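PDB 3N1U: hydrolase, HAD superfamily, subfamily III A from Legionella pneumophila, which probably hydrolyses 3-deoxy-D-manno-octulosonate 8-phosphate to 3-deoxy-D-manno-octulosonate and phosphate, a magnesium-dependent step in lipopolysaccharide biosynthesis. Local coordinates for residues I19-C24 / Q64-T69; I23-G28 / I116-P121. One frame throughout, in Å; residues are numbered along the deposited sequence.

Contact 1: I19-C24 / Q64-T69; sequences IKCLIC and QVAIIT
Ile-23 lays its CG2 methyl against the CG1 branch of Ile-68, with Ile-23 CG2 and Ile-68 CG1 3.7 Å apart. The two side chains cross obliquely. CG2 of Ile-23 is anti to its backbone N (chi1 -50° for CG1), which turns this methyl forward along the strand, toward Ile-68. The pairing joins two neighbouring parallel strands, 21-24 and 64-68, in the central sheet of the Rossmann-like HAD fold. The two strand segments run 24° from parallel.

Five backbone hydrogen bonds hold the pair. Leu-22 and Cys-24 each give an N-H and a carbonyl to the second strand. Gln-64, Ala-66 and Ile-68 answer them there, and Gln-64 N also bonds to Lys-20 O. Cys-21 and Ile-23 turn their own peptide groups the other way, to Glu-112 and strand 113-117. The first strand is therefore bonded along both edges.

Side chains alternate between the two faces. Cys-21, Ile-23 and Ala-66 share one of them with Gln-64, whose end leads off. The Ala-66 methyl CB faces both Cys-21 SG, at 4.2 Å, and Ile-23 CG1, at 4.4 Å. Leu-22, Cys-24, Val-65 and Ile-67 occupy the other face. Helix 158-169 packs there on Leu-22 and Cys-24.

The Ile-67 side chain lies close beside the end of the first strand. Its CD1 reaches Cys-24 CB at 3.9 Å. Its chi1 of -98° is off a staggered position, and Ile-67 CG1 stands 3.3 Å from Cys-24 O, a tight fit. The carbonyl of Ala-66 accepts one hydrogen bond, from Cys-24 N to Ala-66 O at 2.8 Å. A weaker CA-H...O contact supplements it, with Ile-23 CA 3.1 Å from Ala-66 O.

Contact 2: I23-G28 / I116-P121; sequences ICDVDG and IGDDLP. With CA (calcium ion), chain B.
Asp-25 and Asp-118 reach across from adjacent strand ends and bind one calcium ion. Asp-25 OD2 and Asp-118 OD1 each lie 2.2 Å from the calcium. Asp-27 gives its backbone O at 2.4 Å from the ion. Three waters complete an octahedron, one opposite each protein oxygen. Asp-118 CG sits between its backbone N and carbonyl carbon (chi1 77°), which brings the carboxylate to the metal beside that of Asp-25. The carboxylate planes are only 12° apart. Asp-25 OD2 and Asp-118 OD1 come within 3.1 Å of each other because both bind the cation.

Other polar bonds hold the carboxylates. Asp-118 OD2 accepts hydrogen bonds from a metal-bound water and from second-shell Gln-50 of the second subunit. Asp-25 OD1 forms a salt bridge with second-shell Lys-95 NZ, and Asp-27 OD1 one with Lys-45 NZ.

Two backbone hydrogen bonds set the strand ends side by side. Ile-116 N donates to Ile-23 O at 3.1 Å, and Asp-25 N to Ile-116 O at 3.2 Å. Both are nearly straight at the carbonyl.

Apolar packing is slight: Ile-116 CG2 touches Cys-24 SG at 3.8 Å.

Asp-25 and Asp-27 fit the DxDx(T/V) motif of HAD phosphatases. Calcium here probably occupies the magnesium site. Asp-27 is predicted to bind substrate. The cation keeps three water positions, and a substrate phosphate oxygen could take one, as in HAD phosphatases.

From the N-terminal helix 3-17 the chain enters strand 21-24, where both contacts begin. It then runs through the hairpin 34-48 and helix 49-60 before strand 64-68 returns to close contact 1. Two more helices and strand 87-89 follow, and strand 113-117 closes contact 2 on the opposite edge of 21-24. Both loops start from the same strand, and most of the shorter span lies within the longer one. Ile-23 and Cys-24 belong to both contacts. Val-26 packs on Ile-67 and Thr-69, which joins the metal-binding turn to the end of strand 64-68, while strand 113-117 flanks the other edge of 21-24.

Contact 1: I19-C24 / Q64-T69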
ATOM      1  N   ILE A  19     -28.705  -6.595  15.410  1.00 31.08           N
ATOM      2  CA  ILE A  19     -27.626  -7.499  15.026  1.00 30.91           C
ATOM      3  C   ILE A  19     -27.068  -8.291  16.220  1.00 31.13           C
ATOM      4  O   ILE A  19     -26.645  -7.715  17.221  1.00 32.59           O
ATOM      5  CB  ILE A  19     -26.495  -6.745  14.316  1.00 28.80           C
ATOM      6  CG1 ILE A  19     -26.976  -6.069  13.012  1.00 29.75           C
ATOM      7  CG2 ILE A  19     -25.357  -7.712  13.999  1.00 29.58           C
ATOM      8  CD1 ILE A  19     -27.791  -6.960  11.981  1.00 27.33           C
ATOM      9  N   LYS A  20     -27.073  -9.614  16.101  1.00 30.22           N
ATOM     10  CA  LYS A  20     -26.564 -10.474  17.138  1.00 30.94           C
ATOM     11  C   LYS A  20     -25.337 -11.259  16.641  1.00 30.00           C
ATOM     12  O   LYS A  20     -24.662 -11.912  17.435  1.00 30.66           O
ATOM     13  CB  LYS A  20     -27.671 -11.441  17.604  1.00 32.51           C
ATOM     14  CG  LYS A  20     -28.684 -10.683  18.494  1.00 35.80           C
ATOM     15  CD  LYS A  20     -29.678 -11.571  19.178  1.00 45.68           C
ATOM     16  CE  LYS A  20     -30.320 -10.727  20.297  1.00 49.80           C
ATOM     17  NZ  LYS A  20     -31.316 -11.510  21.066  1.00 56.78           N
ATOM     18  N   CYS A  21     -25.053 -11.198  15.346  1.00 29.16           N
ATOM     19  CA  CYS A  21     -23.825 -11.817  14.816  1.00 30.06           C
ATOM     20  C   CYS A  21     -23.371 -11.040  13.613  1.00 28.50           C
ATOM     21  O   CYS A  21     -24.179 -10.772  12.709  1.00 28.34           O
ATOM     22  CB  CYS A  21     -24.104 -13.284  14.427  1.00 30.93           C
ATOM     23  SG  CYS A  21     -22.651 -14.159  13.706  1.00 32.22           S
ATOM     24  N   LEU A  22     -22.085 -10.642  13.576  1.00 27.20           N
ATOM     25  CA  LEU A  22     -21.479 -10.135  12.323  1.00 26.58           C
ATOM     26  C   LEU A  22     -20.676 -11.255  11.606  1.00 27.64           C
ATOM     27  O   LEU A  22     -19.821 -11.923  12.239  1.00 29.16           O
ATOM     28  CB  LEU A  22     -20.523  -8.924  12.623  1.00 25.10           C
ATOM     29  CG  LEU A  22     -19.710  -8.505  11.378  1.00 25.82           C
ATOM     30  CD1 LEU A  22     -20.629  -7.984  10.235  1.00 27.19           C
ATOM     31  CD2 LEU A  22     -18.687  -7.409  11.787  1.00 25.15           C
ATOM     32  N   ILE A  23     -20.928 -11.443  10.310  1.00 26.16           N
ATOM     33  CA  ILE A  23     -20.195 -12.384   9.499  1.00 26.24           C
ATOM     34  C   ILE A  23     -19.316 -11.585   8.526  1.00 25.55           C
ATOM     35  O   ILE A  23     -19.797 -10.636   7.861  1.00 24.73           O
ATOM     36  CB  ILE A  23     -21.118 -13.291   8.598  1.00 25.84           C
ATOM     37  CG1 ILE A  23     -22.266 -13.939   9.424  1.00 26.98           C
ATOM     38  CG2 ILE A  23     -20.296 -14.367   7.938  1.00 27.08           C
ATOM     39  CD1 ILE A  23     -23.399 -14.533   8.522  1.00 28.35           C
ATOM     40  N   CYS A  24     -18.039 -11.953   8.457  1.00 25.42           N
ATOM     41  CA  CYS A  24     -17.117 -11.305   7.536  1.00 25.20           C
ATOM     42  C   CYS A  24     -16.608 -12.286   6.549  1.00 26.57           C
ATOM     43  O   CYS A  24     -16.306 -13.422   6.903  1.00 26.43           O
ATOM     44  CB  CYS A  24     -15.867 -10.716   8.250  1.00 26.62           C
ATOM     45  SG  CYS A  24     -16.236  -9.531   9.554  1.00 28.54           S
ATOM     46  N   GLN A  64     -21.743 -12.016  18.584  1.00 32.74           N
ATOM     47  CA  GLN A  64     -20.889 -13.042  18.011  0.50 32.03           C
ATOM     48  C   GLN A  64     -20.284 -12.624  16.653  1.00 30.64           C
ATOM     49  O   GLN A  64     -20.758 -11.715  15.959  1.00 29.33           O
ATOM     50  CB  GLN A  64     -21.588 -14.403  17.951  0.50 33.29           C
ATOM     51  CG  GLN A  64     -20.672 -15.527  17.456  0.50 32.05           C
ATOM     52  CD  GLN A  64     -19.474 -15.790  18.378  0.50 32.70           C
ATOM     53  OE1 GLN A  64     -18.487 -15.021  18.433  0.50 27.39           O
ATOM     54  NE2 GLN A  64     -19.537 -16.908  19.075  0.50 34.35           N
ATOM     55  N   VAL A  65     -19.159 -13.258  16.354  1.00 28.90           N
ATOM     56  CA  VAL A  65     -18.448 -13.001  15.109  1.00 27.30           C
ATOM     57  C   VAL A  65     -18.217 -14.306  14.380  1.00 28.02           C
ATOM     58  O   VAL A  65     -17.853 -15.305  14.998  1.00 29.12           O
ATOM     59  CB  VAL A  65     -17.091 -12.278  15.385  1.00 27.61           C
ATOM     60  CG1 VAL A  65     -16.260 -12.203  14.040  1.00 26.28           C
ATOM     61  CG2 VAL A  65     -17.359 -10.887  15.950  1.00 27.45           C
ATOM     62  N   ALA A  66     -18.396 -14.294  13.057  1.00 27.81           N
ATOM     63  CA  ALA A  66     -18.089 -15.445  12.231  1.00 28.86           C
ATOM     64  C   ALA A  66     -17.455 -15.040  10.904  1.00 29.32           C
ATOM     65  O   ALA A  66     -17.655 -13.914  10.411  1.00 28.56           O
ATOM     66  CB  ALA A  66     -19.407 -16.213  11.955  1.00 29.61           C
ATOM     67  N   ILE A  67     -16.717 -15.974  10.307  1.00 30.12           N
ATOM     68  CA  ILE A  67     -16.126 -15.761   8.994  1.00 30.26           C
ATOM     69  C   ILE A  67     -16.642 -16.819   7.991  1.00 30.82           C
ATOM     70  O   ILE A  67     -16.760 -17.988   8.329  1.00 33.07           O
ATOM     71  CB  ILE A  67     -14.583 -15.781   9.057  1.00 30.95           C
ATOM     72  CG1 ILE A  67     -14.021 -14.335   9.109  1.00 30.06           C
ATOM     73  CG2 ILE A  67     -13.980 -16.456   7.765  1.00 30.23           C
ATOM     74  CD1 ILE A  67     -14.330 -13.558  10.464  1.00 27.17           C
ATOM     75  N   ILE A  68     -16.902 -16.403   6.750  1.00 30.54           N
ATOM     76  CA  ILE A  68     -17.204 -17.367   5.672  1.00 30.91           C
ATOM     77  C   ILE A  68     -16.325 -16.943   4.493  1.00 30.77           C
ATOM     78  O   ILE A  68     -16.460 -15.831   3.952  1.00 30.00           O
ATOM     79  CB  ILE A  68     -18.704 -17.387   5.231  1.00 31.13           C
ATOM     80  CG1 ILE A  68     -19.612 -17.690   6.416  1.00 30.85           C
ATOM     81  CG2 ILE A  68     -18.912 -18.412   4.075  1.00 32.26           C
ATOM     82  CD1 ILE A  68     -21.135 -17.688   6.087  1.00 33.62           C
ATOM     83  N   THR A  69     -15.424 -17.826   4.111  1.00 31.30           N
ATOM     84  CA  THR A  69     -14.429 -17.447   3.096  1.00 32.86           C
ATOM     85  C   THR A  69     -14.245 -18.551   2.051  1.00 35.19           C
ATOM     86  O   THR A  69     -14.428 -19.751   2.368  1.00 35.64           O
ATOM     87  CB  THR A  69     -13.033 -17.105   3.749  1.00 32.00           C
ATOM     88  OG1 THR A  69     -12.121 -16.782   2.698  1.00 35.55           O
ATOM     89  CG2 THR A  69     -12.467 -18.298   4.504  1.00 33.89           C
TER

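Contact 2: I23-G28 / I116-P121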
ATOM      1  N   ILE A  23     -20.928 -11.443  10.310  1.00 26.16           N
ATOM      2  CA  ILE A  23     -20.195 -12.384   9.499  1.00 26.24           C
ATOM      3  C   ILE A  23     -19.316 -11.585   8.526  1.00 25.55           C
ATOM      4  O   ILE A  23     -19.797 -10.636   7.861  1.00 24.73           O
ATOM      5  CB  ILE A  23     -21.118 -13.291   8.598  1.00 25.84           C
ATOM      6  CG1 ILE A  23     -22.266 -13.939   9.424  1.00 26.98           C
ATOM      7  CG2 ILE A  23     -20.296 -14.367   7.938  1.00 27.08           C
ATOM      8  CD1 ILE A  23     -23.399 -14.533   8.522  1.00 28.35           C
ATOM      9  N   CYS A  24     -18.039 -11.953   8.457  1.00 25.42           N
ATOM     10  CA  CYS A  24     -17.117 -11.305   7.536  1.00 25.20           C
ATOM     11  C   CYS A  24     -16.608 -12.286   6.549  1.00 26.57           C
ATOM     12  O   CYS A  24     -16.306 -13.422   6.903  1.00 26.43           O
ATOM     13  CB  CYS A  24     -15.867 -10.716   8.250  1.00 26.62           C
ATOM     14  SG  CYS A  24     -16.236  -9.531   9.554  1.00 28.54           S
ATOM     15  N   ASP A  25     -16.414 -11.802   5.334  1.00 27.06           N
ATOM     16  CA  ASP A  25     -15.561 -12.478   4.360  1.00 27.70           C
ATOM     17  C   ASP A  25     -14.094 -12.137   4.712  1.00 27.71           C
ATOM     18  O   ASP A  25     -13.842 -11.193   5.468  1.00 25.29           O
ATOM     19  CB  ASP A  25     -15.875 -11.941   2.979  1.00 27.83           C
ATOM     20  CG  ASP A  25     -14.976 -12.540   1.905  1.00 30.55           C
ATOM     21  OD1 ASP A  25     -14.719 -13.769   1.912  1.00 30.94           O
ATOM     22  OD2 ASP A  25     -14.537 -11.772   1.046  1.00 32.97           O
ATOM     23  N   VAL A  26     -13.140 -12.920   4.190  1.00 27.41           N
ATOM     24  CA  VAL A  26     -11.716 -12.627   4.434  1.00 28.79           C
ATOM     25  C   VAL A  26     -11.073 -11.755   3.359  1.00 28.15           C
ATOM     26  O   VAL A  26     -10.902 -10.550   3.534  1.00 26.95           O
ATOM     27  CB  VAL A  26     -10.897 -13.931   4.647  1.00 29.48           C
ATOM     28  CG1 VAL A  26      -9.411 -13.577   4.846  1.00 30.62           C
ATOM     29  CG2 VAL A  26     -11.485 -14.659   5.900  1.00 28.75           C
ATOM     30  N   ASP A  27     -10.754 -12.343   2.195  1.00 27.16           N
ATOM     31  CA  ASP A  27      -9.906 -11.640   1.249  1.00 26.49           C
ATOM     32  C   ASP A  27     -10.656 -10.482   0.619  1.00 26.37           C
ATOM     33  O   ASP A  27     -11.710 -10.727   0.025  1.00 27.53           O
ATOM     34  CB  ASP A  27      -9.513 -12.606   0.133  1.00 28.76           C
ATOM     35  CG  ASP A  27      -8.593 -13.704   0.623  1.00 32.44           C
ATOM     36  OD1 ASP A  27      -7.395 -13.423   0.874  1.00 35.55           O
ATOM     37  OD2 ASP A  27      -9.050 -14.834   0.756  1.00 39.02           O
ATOM     38  N   GLY A  28     -10.130  -9.258   0.732  1.00 23.63           N
ATOM     39  CA  GLY A  28     -10.825  -8.067   0.166  1.00 25.02           C
ATOM     40  C   GLY A  28     -11.688  -7.327   1.201  1.00 23.58           C
ATOM     41  O   GLY A  28     -12.169  -6.176   0.956  1.00 24.24           O
ATOM     42  N   ILE A 116     -20.580  -8.567   5.754  1.00 25.07           N
ATOM     43  CA  ILE A 116     -19.757  -7.613   5.026  1.00 23.93           C
ATOM     44  C   ILE A 116     -18.889  -8.362   3.972  1.00 25.41           C
ATOM     45  O   ILE A 116     -18.167  -9.333   4.277  1.00 23.93           O
ATOM     46  CB  ILE A 116     -18.958  -6.681   5.991  1.00 25.00           C
ATOM     47  CG1 ILE A 116     -18.197  -5.599   5.190  1.00 23.75           C
ATOM     48  CG2 ILE A 116     -18.014  -7.511   6.929  1.00 23.12           C
ATOM     49  CD1 ILE A 116     -17.562  -4.495   6.099  1.00 24.25           C
ATOM     50  N   GLY A 117     -19.042  -7.919   2.737  1.00 24.96           N
ATOM     51  CA  GLY A 117     -18.557  -8.655   1.572  1.00 26.27           C
ATOM     52  C   GLY A 117     -17.916  -7.706   0.555  1.00 25.69           C
ATOM     53  O   GLY A 117     -18.075  -6.488   0.643  1.00 25.21           O
ATOM     54  N   ASP A 118     -17.271  -8.265  -0.460  1.00 26.51           N
ATOM     55  CA  ASP A 118     -16.725  -7.438  -1.572  1.00 25.71           C
ATOM     56  C   ASP A 118     -16.964  -7.980  -3.012  1.00 26.75           C
ATOM     57  O   ASP A 118     -16.716  -7.258  -3.995  1.00 26.68           O
ATOM     58  CB  ASP A 118     -15.212  -7.265  -1.361  1.00 25.93           C
ATOM     59  CG  ASP A 118     -14.424  -8.509  -1.745  1.00 27.68           C
ATOM     60  OD1 ASP A 118     -14.635  -9.629  -1.181  1.00 24.51           O
ATOM     61  OD2 ASP A 118     -13.523  -8.352  -2.608  1.00 31.79           O
ATOM     62  N   ASP A 119     -17.387  -9.251  -3.168  1.00 26.71           N
ATOM     63  CA  ASP A 119     -17.422  -9.853  -4.523  1.00 27.26           C
ATOM     64  C   ASP A 119     -18.713 -10.696  -4.725  1.00 27.99           C
ATOM     65  O   ASP A 119     -19.509 -10.883  -3.771  1.00 27.88           O
ATOM     66  CB  ASP A 119     -16.112 -10.641  -4.852  1.00 27.54           C
ATOM     67  CG  ASP A 119     -15.744 -10.592  -6.359  1.00 30.00           C
ATOM     68  OD1 ASP A 119     -16.666 -10.488  -7.200  1.00 28.09           O
ATOM     69  OD2 ASP A 119     -14.533 -10.678  -6.701  1.00 29.62           O
ATOM     70  N   LEU A 120     -18.950 -11.164  -5.939  1.00 27.93           N
ATOM     71  CA  LEU A 120     -20.247 -11.726  -6.303  1.00 30.84           C
ATOM     72  C   LEU A 120     -20.700 -12.892  -5.427  1.00 31.13           C
ATOM     73  O   LEU A 120     -21.892 -13.018  -5.184  1.00 31.14           O
ATOM     74  CB  LEU A 120     -20.247 -12.108  -7.804  1.00 32.10           C
ATOM     75  CG  LEU A 120     -19.787 -10.943  -8.703  1.00 32.54           C
ATOM     76  CD1 LEU A 120     -19.720 -11.480 -10.145  1.00 32.58           C
ATOM     77  CD2 LEU A 120     -20.797  -9.807  -8.627  1.00 35.21           C
ATOM     78  N   PRO A 121     -19.772 -13.757  -4.964  1.00 30.94           N
ATOM     79  CA  PRO A 121     -20.292 -14.862  -4.105  1.00 32.27           C
ATOM     80  C   PRO A 121     -20.848 -14.424  -2.743  1.00 31.39           C
ATOM     81  O   PRO A 121     -21.613 -15.178  -2.118  1.00 32.19           O
ATOM     82  CB  PRO A 121     -19.103 -15.815  -3.968  1.00 32.55           C
ATOM     83  CG  PRO A 121     -18.118 -15.386  -5.191  1.00 34.27           C
ATOM     84  CD  PRO A 121     -18.320 -13.893  -5.237  1.00 32.00           C
TER
HETATM   85 CA    CA B 200     -13.676 -11.590  -0.968  1.00 27.49          CA
HETATM   86  O   HOH W   1     -12.829 -10.945  -3.120  1.00 30.38           O
HETATM   87  O   HOH W   2     -12.722 -13.744  -1.406  1.00 32.90           O
HETATM   88  O   HOH W   3     -15.728 -12.640  -1.762  1.00 29.58           O